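Local coordinates for predicted protein (Phaeodactylum tricornutum CCAP 1055/1, PDB 5Z5M) that probably makes (S)-allantoin from 5-hydroxyisourate in urate breakdown, hydrolysing it to OHCU and then decarboxylating that product stereoselectively, at residues A19-G24 / S172-S177; C123-I128 / M156-Q161; G181-H186 / F273-P278; T190-P195 / K256-S261; P285-P290 / S294-S299. One frame throughout, in Å; residues are numbered along the deposited sequence.

Interaction 1 of 5, residues A19-G24 / S172-S177; sequences ASFLGG and SKIDTS
The Phe21 ring and the Lys173 side chain reach for each other from opposite directions. Lys173 lies over one face of the ring in a cation-pi interaction, with NZ 3.6 Å from the centroid of the Phe21 ring and only 17° off the ring normal. The methylene beside it adds a CH-pi contact, Lys173 CE lying 3.8 Å from the same centroid. Bends at its last two torsions fold the end of the lysine back there and bring Lys173 CE to 3.1 Å from Phe21 O. The ring is sent out from helix 15-22 with CG anti to the backbone N (chi1 -173°). At its edge, Lys173 O lies in the ring plane near CZ, and Ile174 CG1 comes to 4.1 Å from Phe21 CE2. Ile174, the first residue past helix 151-173, also packs on Ile49 and Leu52 of helix 49-61. Replacing Phe21 with alanine would probably leave the Lys173 ammonium without its aromatic partner and open a gap beside Ile174. The contact joins helix 15-22 to the end of helix 151-173 through the face and edge of one ring. The ammonium is probably steadied by pi electrons rather than by a carboxylate across the contact, while carbon and a carbonyl line the edge.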
# COMPACT_ATOMS: atom_id res chain seq x y z
N ALA A 19 42.57 -17.30 8.87
CA ALA A 19 41.88 -18.58 8.73
C ALA A 19 41.49 -19.13 10.10
O ALA A 19 40.40 -19.68 10.28
CB ALA A 19 42.74 -19.57 7.97
N SER A 20 42.39 -18.98 11.07
CA SER A 20 42.12 -19.43 12.43
C SER A 20 40.95 -18.65 13.03
O SER A 20 40.10 -19.20 13.72
CB SER A 20 43.37 -19.30 13.29
OG SER A 20 43.08 -19.59 14.65
N PHE A 21 40.93 -17.35 12.76
CA PHE A 21 39.88 -16.48 13.29
C PHE A 21 38.51 -16.86 12.73
O PHE A 21 37.52 -16.87 13.46
CB PHE A 21 40.21 -15.02 12.97
CG PHE A 21 39.28 -14.03 13.62
CD1 PHE A 21 39.50 -13.60 14.92
CD2 PHE A 21 38.19 -13.52 12.93
CE1 PHE A 21 38.65 -12.69 15.52
CE2 PHE A 21 37.35 -12.61 13.52
CZ PHE A 21 37.57 -12.20 14.82
N LEU A 22 38.47 -17.20 11.45
CA LEU A 22 37.20 -17.42 10.75
C LEU A 22 36.86 -18.89 10.53
O LEU A 22 35.88 -19.20 9.85
CB LEU A 22 37.22 -16.70 9.40
CG LEU A 22 37.41 -15.19 9.43
CD1 LEU A 22 37.66 -14.66 8.02
CD2 LEU A 22 36.21 -14.51 10.06
N GLY A 23 37.66 -19.79 11.09
CA GLY A 23 37.51 -21.21 10.81
C GLY A 23 36.23 -21.86 11.32
O GLY A 23 35.88 -22.96 10.88
N GLY A 24 35.55 -21.20 12.25
CA GLY A 24 34.35 -21.75 12.87
C GLY A 24 33.07 -21.03 12.49
O GLY A 24 31.99 -21.36 12.99
N SER A 172 29.37 -11.11 15.95
CA SER A 172 29.73 -11.21 17.36
C SER A 172 31.25 -11.24 17.56
O SER A 172 31.74 -10.89 18.63
CB SER A 172 29.09 -12.45 17.99
OG SER A 172 29.66 -13.64 17.49
N LYS A 173 31.98 -11.64 16.52
CA LYS A 173 33.43 -11.73 16.62
C LYS A 173 34.14 -10.47 16.13
O LYS A 173 35.29 -10.22 16.49
CB LYS A 173 33.95 -12.93 15.83
CG LYS A 173 33.57 -14.27 16.42
CD LYS A 173 34.01 -15.40 15.50
CE LYS A 173 35.48 -15.27 15.16
NZ LYS A 173 36.35 -15.21 16.37
N ILE A 174 33.45 -9.68 15.31
CA ILE A 174 34.06 -8.52 14.68
C ILE A 174 33.53 -7.20 15.25
O ILE A 174 32.33 -7.04 15.45
CB ILE A 174 33.83 -8.55 13.15
CG1 ILE A 174 34.76 -9.59 12.51
CG2 ILE A 174 34.06 -7.18 12.52
CD1 ILE A 174 34.52 -9.82 11.03
N ASP A 175 34.44 -6.27 15.52
CA ASP A 175 34.08 -4.94 16.01
C ASP A 175 33.54 -4.10 14.86
O ASP A 175 34.29 -3.68 13.97
CB ASP A 175 35.30 -4.27 16.66
CG ASP A 175 35.04 -2.84 17.08
OD1 ASP A 175 33.87 -2.42 17.16
OD2 ASP A 175 36.03 -2.12 17.36
N THR A 176 32.24 -3.84 14.87
CA THR A 176 31.60 -3.12 13.77
C THR A 176 31.34 -1.65 14.11
O THR A 176 30.52 -1.00 13.48
CB THR A 176 30.26 -3.78 13.37
OG1 THR A 176 29.38 -3.82 14.50
CG2 THR A 176 30.48 -5.20 12.86
N SER A 177 32.06 -1.13 15.10
CA SER A 177 31.85 0.26 15.52
C SER A 177 32.25 1.25 14.42
O SER A 177 31.86 2.41 14.47
CB SER A 177 32.63 0.55 16.80
OG SER A 177 34.01 0.65 16.55

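Interaction 2 of 5, residues C123-I128 / M156-Q161; sequences CGFPFI and MVALEQ
Gln161 packs against Ile128, the two side chains lying alongside each other and pointing opposite ways. Gln161 CB starts the contact, 3.7 Å from Ile128 CG2. The next atom, CG, is held beside the backbone N (chi1 -60°) and reaches 3.4 Å from Ile128 O. Gln161 CD is still within 4.1 Å of Ile128 O, but the chain bends at chi2 (-62°) and turns the amide further along the loop, towards Ala130. At the tip, OE1 accepts a hydrogen bond from the backbone N of Ala130, just past the loop segment. The side chain thus grips the loop twice, by its aliphatic stem and by its polar end. Ile128 O is not left to carbon alone, since Arg146 NH2 donates to it.

One turn back along the helix, Ala158 CB touches Phe125 CE2 at 3.7 Å, approaching the ring obliquely. A face of that ring is covered from within its own segment by Cys123 CB, 3.8 Å above the plane and over the centre. The small alanine lets the loop come close: the CA atoms of Ile128 and Ala158 are 5.8 Å apart.

The loop 123-128 follows helix 106-123 and leads towards helix 136-146. The contact lays it along the first half of helix 151-173 in the all-helical OHCU decarboxylase part. Leu69 and Leu72 of helix 65-73 pack on Phe125 as well.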
# COMPACT_ATOMS: atom_id res chain seq x y z
N CYS A 123 14.41 -35.58 5.72
CA CYS A 123 15.29 -34.63 5.03
C CYS A 123 16.74 -35.09 4.88
O CYS A 123 17.42 -34.71 3.92
CB CYS A 123 15.27 -33.28 5.75
SG CYS A 123 13.79 -32.32 5.41
N GLY A 124 17.23 -35.88 5.82
CA GLY A 124 18.60 -36.35 5.78
C GLY A 124 19.58 -35.39 6.42
O GLY A 124 20.78 -35.63 6.44
N PHE A 125 19.05 -34.28 6.95
CA PHE A 125 19.86 -33.31 7.69
C PHE A 125 19.01 -32.73 8.82
O PHE A 125 17.78 -32.82 8.78
CB PHE A 125 20.38 -32.20 6.75
CG PHE A 125 19.32 -31.60 5.86
CD1 PHE A 125 19.12 -32.09 4.58
CD2 PHE A 125 18.53 -30.56 6.31
CE1 PHE A 125 18.16 -31.55 3.76
CE2 PHE A 125 17.56 -30.01 5.49
CZ PHE A 125 17.37 -30.51 4.22
N PRO A 126 19.66 -32.17 9.86
CA PRO A 126 18.89 -31.69 11.02
C PRO A 126 18.09 -30.42 10.75
O PRO A 126 18.38 -29.67 9.82
CB PRO A 126 19.97 -31.44 12.08
CG PRO A 126 21.23 -31.26 11.31
CD PRO A 126 21.11 -32.13 10.10
N PHE A 127 17.08 -30.19 11.58
CA PHE A 127 16.30 -28.96 11.51
C PHE A 127 17.16 -27.80 11.97
O PHE A 127 17.66 -27.79 13.10
CB PHE A 127 15.04 -29.07 12.36
CG PHE A 127 14.21 -27.82 12.40
CD1 PHE A 127 13.37 -27.49 11.35
CD2 PHE A 127 14.27 -26.98 13.50
CE1 PHE A 127 12.60 -26.33 11.39
CE2 PHE A 127 13.50 -25.82 13.55
CZ PHE A 127 12.67 -25.51 12.49
N ILE A 128 17.32 -26.81 11.10
CA ILE A 128 18.14 -25.65 11.40
C ILE A 128 17.28 -24.39 11.36
O ILE A 128 16.51 -24.19 10.42
CB ILE A 128 19.32 -25.53 10.41
CG1 ILE A 128 20.16 -26.81 10.45
CG2 ILE A 128 20.18 -24.31 10.73
CD1 ILE A 128 21.22 -26.88 9.38
N MET A 156 17.22 -26.00 0.46
CA MET A 156 17.39 -24.57 0.21
C MET A 156 17.18 -23.72 1.46
O MET A 156 17.94 -22.79 1.74
CB MET A 156 16.42 -24.10 -0.87
CG MET A 156 16.85 -24.49 -2.26
SD MET A 156 18.44 -23.72 -2.61
CE MET A 156 18.03 -21.99 -2.35
N VAL A 157 16.12 -24.02 2.21
CA VAL A 157 15.81 -23.27 3.41
C VAL A 157 16.91 -23.45 4.46
O VAL A 157 17.32 -22.49 5.10
CB VAL A 157 14.45 -23.69 4.01
CG1 VAL A 157 14.19 -22.97 5.32
CG2 VAL A 157 13.32 -23.43 3.02
N ALA A 158 17.38 -24.68 4.62
CA ALA A 158 18.42 -24.98 5.60
C ALA A 158 19.70 -24.21 5.28
O ALA A 158 20.36 -23.68 6.17
CB ALA A 158 18.70 -26.47 5.65
N LEU A 159 20.05 -24.17 4.00
CA LEU A 159 21.26 -23.46 3.57
C LEU A 159 21.12 -21.96 3.82
O LEU A 159 22.09 -21.30 4.18
CB LEU A 159 21.56 -23.74 2.10
CG LEU A 159 22.09 -25.13 1.75
CD1 LEU A 159 22.16 -25.31 0.25
CD2 LEU A 159 23.46 -25.37 2.38
N GLU A 160 19.92 -21.42 3.63
CA GLU A 160 19.67 -20.02 3.96
C GLU A 160 19.88 -19.79 5.45
O GLU A 160 20.47 -18.80 5.86
CB GLU A 160 18.26 -19.60 3.53
CG GLU A 160 18.10 -19.45 2.02
CD GLU A 160 16.67 -19.18 1.58
OE1 GLU A 160 15.74 -19.23 2.43
OE2 GLU A 160 16.47 -18.92 0.38
N GLN A 161 19.41 -20.74 6.27
CA GLN A 161 19.57 -20.64 7.72
C GLN A 161 21.05 -20.68 8.14
O GLN A 161 21.45 -19.93 9.03
CB GLN A 161 18.79 -21.75 8.43
CG GLN A 161 17.27 -21.74 8.17
CD GLN A 161 16.56 -20.48 8.65
OE1 GLN A 161 16.81 -19.99 9.76
NE2 GLN A 161 15.68 -19.94 7.82

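Interaction 3 of 5, residues G181-H186 / F273-P278; sequences GFLTCH and FGIDNP
Two side-chain torsions help bring Leu183 to the Phe273 ring. In Leu183, chi1 (177°) carries CG opposite the backbone N, and chi2 (65°) then sets the two methyls against the ring. Phe273 sets CG between the backbone N and the carbonyl carbon (chi1 70°), and its ring comes the other way to meet them. This is the interior of a transthyretin-like beta sandwich. Strand 182-189 belongs to one sheet and strand 268-275 to the other, and Leu183 of the first meets Phe273 and Ile275 of the second.

Leu183 comes at the rim of the ring. Its CD2 lies in the ring plane, 3.9 Å from Phe273 CZ, while CD1 lies 4.1 Å from Phe273 CE2. CD2 also reaches Ile275 CD1 at 4.4 Å, so a single methyl bridges two side chains of the same strand. Other side chains close the core: Trp245 of strand 241-248 stacks on Phe273 and touches Leu183, and Val284 of strand 281-289 packs on both.

At the far end the two segments meet by backbone. Gly181 and Pro278 bring their CA atoms to 5.2 Å. A side chain on Gly181 has no place there, as a CB would run into Pro278 O. That same carbonyl takes a weak, bent hydrogen bond from Gly181 N, 2.9 Å from N to Pro278 O.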
# COMPACT_ATOMS: atom_id res chain seq x y z
N GLY A 181 26.80 2.44 8.01
CA GLY A 181 25.40 2.42 7.62
C GLY A 181 24.64 3.52 8.34
O GLY A 181 25.17 4.15 9.26
N PHE A 182 23.40 3.75 7.94
CA PHE A 182 22.58 4.77 8.60
C PHE A 182 21.10 4.57 8.34
O PHE A 182 20.71 3.80 7.44
CB PHE A 182 23.01 6.18 8.17
CG PHE A 182 22.88 6.45 6.68
CD1 PHE A 182 23.86 6.02 5.79
CD2 PHE A 182 21.80 7.16 6.19
CE1 PHE A 182 23.74 6.27 4.43
CE2 PHE A 182 21.68 7.42 4.83
CZ PHE A 182 22.66 6.98 3.95
N LEU A 183 20.29 5.27 9.12
CA LEU A 183 18.83 5.13 9.09
C LEU A 183 18.17 6.47 8.77
O LEU A 183 18.42 7.47 9.43
CB LEU A 183 18.33 4.62 10.44
CG LEU A 183 16.82 4.47 10.66
CD1 LEU A 183 16.22 3.41 9.74
CD2 LEU A 183 16.53 4.13 12.11
N THR A 184 17.35 6.47 7.73
CA THR A 184 16.60 7.66 7.36
C THR A 184 15.10 7.38 7.35
O THR A 184 14.67 6.22 7.38
CB THR A 184 17.00 8.20 5.97
OG1 THR A 184 16.81 7.17 4.99
CG2 THR A 184 18.46 8.66 5.97
N CYS A 185 14.33 8.45 7.27
CA CYS A 185 12.88 8.37 7.29
C CYS A 185 12.28 9.43 6.38
O CYS A 185 12.86 10.50 6.18
CB CYS A 185 12.35 8.52 8.71
SG CYS A 185 10.60 8.13 8.89
N HIS A 186 11.12 9.12 5.82
CA HIS A 186 10.36 10.05 5.00
C HIS A 186 8.89 9.82 5.31
O HIS A 186 8.46 8.68 5.46
CB HIS A 186 10.67 9.82 3.52
CG HIS A 186 9.85 10.65 2.58
ND1 HIS A 186 9.99 12.02 2.48
CD2 HIS A 186 8.88 10.30 1.70
CE1 HIS A 186 9.14 12.48 1.58
NE2 HIS A 186 8.45 11.46 1.09
N PHE A 273 10.42 -2.42 13.77
CA PHE A 273 11.25 -2.99 12.71
C PHE A 273 12.65 -3.40 13.19
O PHE A 273 13.16 -2.92 14.20
CB PHE A 273 11.37 -2.01 11.54
CG PHE A 273 12.19 -0.79 11.86
CD1 PHE A 273 11.63 0.28 12.53
CD2 PHE A 273 13.52 -0.71 11.48
CE1 PHE A 273 12.38 1.41 12.82
CE2 PHE A 273 14.28 0.42 11.76
CZ PHE A 273 13.71 1.48 12.43
N GLY A 274 13.28 -4.29 12.42
CA GLY A 274 14.60 -4.78 12.77
C GLY A 274 15.66 -4.29 11.80
O GLY A 274 15.39 -4.13 10.61
N ILE A 275 16.85 -4.04 12.33
CA ILE A 275 18.03 -3.72 11.53
C ILE A 275 19.01 -4.89 11.60
O ILE A 275 19.42 -5.29 12.69
CB ILE A 275 18.70 -2.42 11.99
CG1 ILE A 275 17.80 -1.22 11.67
CG2 ILE A 275 20.08 -2.25 11.31
CD1 ILE A 275 18.21 0.05 12.37
N ASP A 276 19.39 -5.42 10.45
CA ASP A 276 20.19 -6.65 10.42
C ASP A 276 21.65 -6.43 9.99
O ASP A 276 22.49 -7.28 10.23
CB ASP A 276 19.53 -7.67 9.49
CG ASP A 276 20.24 -9.01 9.50
OD1 ASP A 276 20.26 -9.67 10.57
OD2 ASP A 276 20.78 -9.41 8.45
N ASN A 277 21.94 -5.30 9.35
CA ASN A 277 23.27 -5.08 8.78
C ASN A 277 23.75 -3.64 8.98
O ASN A 277 23.23 -2.72 8.37
CB ASN A 277 23.27 -5.45 7.29
CG ASN A 277 24.66 -5.35 6.65
OD1 ASN A 277 25.57 -4.73 7.19
ND2 ASN A 277 24.81 -5.96 5.48
N PRO A 278 24.78 -3.46 9.83
CA PRO A 278 25.28 -2.13 10.20
C PRO A 278 25.98 -1.38 9.06
O PRO A 278 26.25 -0.19 9.22
CB PRO A 278 26.25 -2.43 11.34
CG PRO A 278 26.68 -3.84 11.13
CD PRO A 278 25.52 -4.54 10.49

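Interaction 4 of 5, residues T190-P195 / K256-S261; sequences TGNGCP and KGTFTS
Cys194 and Lys256 form the closer side of this contact, with Cys194 SG 3.8 Å from Lys256 NZ. The lysine gets there by a long reach. Its chain bends at chi2 (-110°) and then runs nearly extended past the side chain of Asn192, which points the other way. As it goes by, Lys256 CD comes to 4.1 Å from Asn192 ND2. Cys194 holds SG between its backbone N and carbonyl carbon (chi1 62°), which turns the sulfur to the ammonium. The sulfur side is also backed by Tyr252 of helix 249-256.

The contact joins the turn before strand 194-195 to the loop that follows helix 249-256, at the edge of the transthyretin-like domain. Gly193 and Cys194, both facing Asp189, make a G1 beta bulge where the chain reverses between strands 182-189 and 194-195. Across from it, helix 249-256 ends in a Schellman motif with Gly257 as its C-prime residue. Thr258 N bonds back to Phe253 O and Gly257 N to Ala254 O.

The rest is looser and meets solvent. Asn192 ND2 stands 4.0 Å from Thr258 OG1, and its firm partner is Asp189 OD2, within its own turn. Beside the ammonium, at the solvent end of the lysine, a water links the two segments. It accepts from Lys256 NZ at 2.9 Å and donates to Pro195 O at 3.2 Å. Thr258 CG2 turns instead to Pro290, while Phe259, further along the loop, packs on Glu160 of the third subunit.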
# COMPACT_ATOMS: atom_id res chain seq x y z
N THR A 190 -0.66 10.70 1.89
CA THR A 190 -1.27 10.21 0.66
C THR A 190 -2.69 10.73 0.45
O THR A 190 -3.27 10.56 -0.62
CB THR A 190 -1.30 8.66 0.63
OG1 THR A 190 -2.02 8.17 1.77
CG2 THR A 190 0.11 8.11 0.65
N GLY A 191 -3.24 11.37 1.48
CA GLY A 191 -4.55 11.98 1.37
C GLY A 191 -4.47 13.30 0.63
O GLY A 191 -5.40 13.68 -0.09
N ASN A 192 -3.35 13.99 0.79
CA ASN A 192 -3.14 15.31 0.18
C ASN A 192 -2.06 15.33 -0.90
O ASN A 192 -1.94 16.31 -1.63
CB ASN A 192 -2.80 16.32 1.27
CG ASN A 192 -3.94 16.53 2.25
OD1 ASN A 192 -5.10 16.57 1.85
ND2 ASN A 192 -3.61 16.65 3.53
N GLY A 193 -1.28 14.26 -1.00
CA GLY A 193 -0.28 14.14 -2.05
C GLY A 193 0.96 15.01 -1.86
O GLY A 193 1.58 15.46 -2.82
N CYS A 194 1.32 15.22 -0.60
CA CYS A 194 2.43 16.10 -0.26
C CYS A 194 3.28 15.48 0.84
O CYS A 194 2.79 14.64 1.59
CB CYS A 194 1.90 17.46 0.20
SG CYS A 194 0.87 17.39 1.70
N PRO A 195 4.56 15.89 0.93
CA PRO A 195 5.34 15.50 2.11
C PRO A 195 4.65 16.00 3.37
O PRO A 195 4.00 17.05 3.32
CB PRO A 195 6.68 16.22 1.89
CG PRO A 195 6.74 16.51 0.44
CD PRO A 195 5.32 16.75 0.01
N LYS A 256 -3.58 20.49 9.66
CA LYS A 256 -4.08 20.71 8.31
C LYS A 256 -5.59 20.96 8.30
O LYS A 256 -6.16 21.34 7.28
CB LYS A 256 -3.75 19.51 7.42
CG LYS A 256 -2.27 19.30 7.19
CD LYS A 256 -1.90 19.62 5.76
CE LYS A 256 -0.43 19.98 5.64
NZ LYS A 256 -0.01 20.13 4.22
N GLY A 257 -6.22 20.72 9.45
CA GLY A 257 -7.67 20.77 9.52
C GLY A 257 -8.30 19.59 8.80
O GLY A 257 -9.49 19.61 8.48
N THR A 258 -7.51 18.55 8.54
CA THR A 258 -8.01 17.35 7.87
C THR A 258 -9.06 16.66 8.73
O THR A 258 -8.89 16.52 9.95
CB THR A 258 -6.87 16.35 7.54
OG1 THR A 258 -5.84 17.02 6.81
CG2 THR A 258 -7.38 15.18 6.71
N PHE A 259 -10.17 16.25 8.12
CA PHE A 259 -11.21 15.59 8.89
C PHE A 259 -10.72 14.27 9.45
O PHE A 259 -10.19 13.42 8.72
CB PHE A 259 -12.47 15.35 8.06
CG PHE A 259 -13.54 14.63 8.82
CD1 PHE A 259 -14.30 15.30 9.77
CD2 PHE A 259 -13.78 13.28 8.62
CE1 PHE A 259 -15.28 14.64 10.49
CE2 PHE A 259 -14.76 12.61 9.33
CZ PHE A 259 -15.51 13.30 10.27
N THR A 260 -10.89 14.12 10.76
CA THR A 260 -10.65 12.86 11.45
C THR A 260 -11.83 12.62 12.39
O THR A 260 -12.56 13.55 12.74
CB THR A 260 -9.33 12.88 12.25
OG1 THR A 260 -9.31 14.01 13.13
CG2 THR A 260 -8.13 12.96 11.31
N SER A 261 -12.03 11.37 12.79
CA SER A 261 -13.09 11.04 13.73
C SER A 261 -12.75 11.60 15.11
O SER A 261 -11.58 11.81 15.43
CB SER A 261 -13.30 9.52 13.80
OG SER A 261 -13.70 9.00 12.54
O HOH W 1 2.52 19.18 5.13

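Interaction 5 of 5, residues P285-P290 / S294-S299; sequences PLLVSP and STYRGS
Leu287 and Ser294 form an antiparallel hydrogen-bonded pair that satisfies both backbones. Leu287 N donates to Ser294 O at 2.9 Å and is almost straight, with an N-H...O angle of 173°. Ser294 N returns a bond to Leu287 O, also 2.9 Å and in the carbonyl plane, but more bent at 150°. Two residues back, Pro285 O is taken by a side chain. Thr295 OG1 donates to it at 2.7 Å, nearly along the C=O axis. The threonine puts OG1 anti to its backbone N (chi1 -177°), which aims the hydroxyl across to the neighbouring strand. A valine at Thr295 would probably leave Pro285 O without this donor and loosen the link at that end of the hairpin. Further on, Arg297 NH2 donates to Gly298 O and to His281 O. Ser289 OG bonds to Trp291 N and Ser292 OG in the turn.

Carbon contacts flank the polar ones. Ser294 OG lies 3.3 Å from Leu287 CB. Pro285 CG sits over one face of the Tyr296 ring in a CH-pi contact, 3.9 Å from the centroid. At the ring edge, Leu287 CD1 comes to 4.0 Å from Tyr296 CE2.

Together the strands make the hairpin 281-289 and 292-296. On its outer side, Ser294, Thr295 and Tyr296 pair with an antiparallel strand of the third subunit, so the sheet continues across the interface. Strand 182-189 runs parallel along the other side of 281-289, and Leu286 and Val288 pack on helix 249-256 at Cys249.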
# COMPACT_ATOMS: atom_id res chain seq x y z
N PRO A 285 10.28 4.53 5.70
CA PRO A 285 9.33 5.64 5.60
C PRO A 285 7.92 5.29 6.07
O PRO A 285 7.62 4.13 6.38
CB PRO A 285 9.32 5.93 4.10
CG PRO A 285 9.50 4.58 3.48
CD PRO A 285 10.37 3.78 4.43
N LEU A 286 7.05 6.30 6.09
CA LEU A 286 5.64 6.12 6.39
C LEU A 286 4.79 6.75 5.28
O LEU A 286 4.95 7.93 4.96
CB LEU A 286 5.29 6.74 7.75
CG LEU A 286 3.82 6.67 8.18
CD1 LEU A 286 3.43 5.23 8.50
CD2 LEU A 286 3.54 7.59 9.36
N LEU A 287 3.90 5.95 4.69
CA LEU A 287 2.87 6.46 3.79
C LEU A 287 1.58 6.53 4.58
O LEU A 287 1.16 5.51 5.11
CB LEU A 287 2.70 5.56 2.56
CG LEU A 287 3.71 5.61 1.41
CD1 LEU A 287 5.12 5.28 1.86
CD2 LEU A 287 3.27 4.66 0.30
N VAL A 288 0.96 7.70 4.71
CA VAL A 288 -0.17 7.79 5.64
C VAL A 288 -1.30 8.72 5.21
O VAL A 288 -1.07 9.76 4.59
CB VAL A 288 0.35 8.22 7.04
CG1 VAL A 288 1.00 9.61 6.99
CG2 VAL A 288 -0.77 8.18 8.07
N SER A 289 -2.53 8.32 5.52
CA SER A 289 -3.71 9.18 5.45
C SER A 289 -4.41 9.00 6.80
O SER A 289 -3.96 8.20 7.62
CB SER A 289 -4.61 8.80 4.27
OG SER A 289 -5.38 7.63 4.54
N PRO A 290 -5.50 9.75 7.06
CA PRO A 290 -6.18 9.47 8.33
C PRO A 290 -6.77 8.05 8.42
O PRO A 290 -7.15 7.61 9.51
CB PRO A 290 -7.30 10.52 8.37
CG PRO A 290 -6.78 11.63 7.55
CD PRO A 290 -6.00 10.99 6.44
N SER A 294 1.10 2.63 5.39
CA SER A 294 1.95 1.55 4.91
C SER A 294 3.42 1.92 5.06
O SER A 294 3.78 3.08 5.22
CB SER A 294 1.64 1.23 3.44
OG SER A 294 1.85 2.36 2.62
N THR A 295 4.26 0.90 5.02
CA THR A 295 5.69 1.11 5.10
C THR A 295 6.37 -0.03 4.36
O THR A 295 5.73 -1.01 3.97
CB THR A 295 6.19 1.16 6.55
OG1 THR A 295 7.59 1.43 6.57
CG2 THR A 295 5.93 -0.17 7.24
N TYR A 296 7.68 0.11 4.17
CA TYR A 296 8.48 -0.91 3.50
C TYR A 296 9.95 -0.74 3.85
O TYR A 296 10.36 0.31 4.35
CB TYR A 296 8.29 -0.83 1.99
CG TYR A 296 8.63 0.52 1.39
CD1 TYR A 296 9.93 0.80 0.97
CD2 TYR A 296 7.67 1.51 1.25
CE1 TYR A 296 10.25 2.03 0.42
CE2 TYR A 296 7.99 2.74 0.70
CZ TYR A 296 9.28 2.99 0.28
OH TYR A 296 9.61 4.21 -0.26
N ARG A 297 10.75 -1.77 3.57
CA ARG A 297 12.19 -1.69 3.74
C ARG A 297 12.81 -1.02 2.51
O ARG A 297 12.95 -1.64 1.45
CB ARG A 297 12.78 -3.10 3.96
CG ARG A 297 14.22 -3.16 4.50
CD ARG A 297 15.26 -2.89 3.41
NE ARG A 297 16.61 -3.33 3.79
CZ ARG A 297 17.71 -2.62 3.58
NH1 ARG A 297 18.89 -3.11 3.95
NH2 ARG A 297 17.64 -1.43 3.00
N GLY A 298 13.18 0.25 2.65
CA GLY A 298 13.80 0.97 1.55
C GLY A 298 15.31 1.09 1.67
O GLY A 298 15.91 0.62 2.64
N SER A 299 15.92 1.72 0.68
CA SER A 299 17.36 1.91 0.65
C SER A 299 17.73 3.19 -0.10
O SER A 299 16.86 3.85 -0.67
CB SER A 299 18.05 0.71 -0.01

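Overall arrangement
Interaction 2 is nested inside the chain loop closed by interaction 1. The two share helix 151-173, and their centres are about 24 Å apart in the helical OHCU decarboxylase part. Interaction 3 opens in the transthyretin-like part, with interaction 4 nested inside it, and interaction 5 follows near the C-terminus. These three reach one sheet: strand 182-189 pairs with both 194-195 and 281-289. Between centres, interactions 3 and 5 lie about 14 Å apart, and 4 and 5 about 15 Å. Thr176 packs on Pro278 where interactions 1 and 3 touch, at the junction of the two parts. Interactions 2 to 5 all touch the third subunit, so both halves of this fusion protein take part in the assembly.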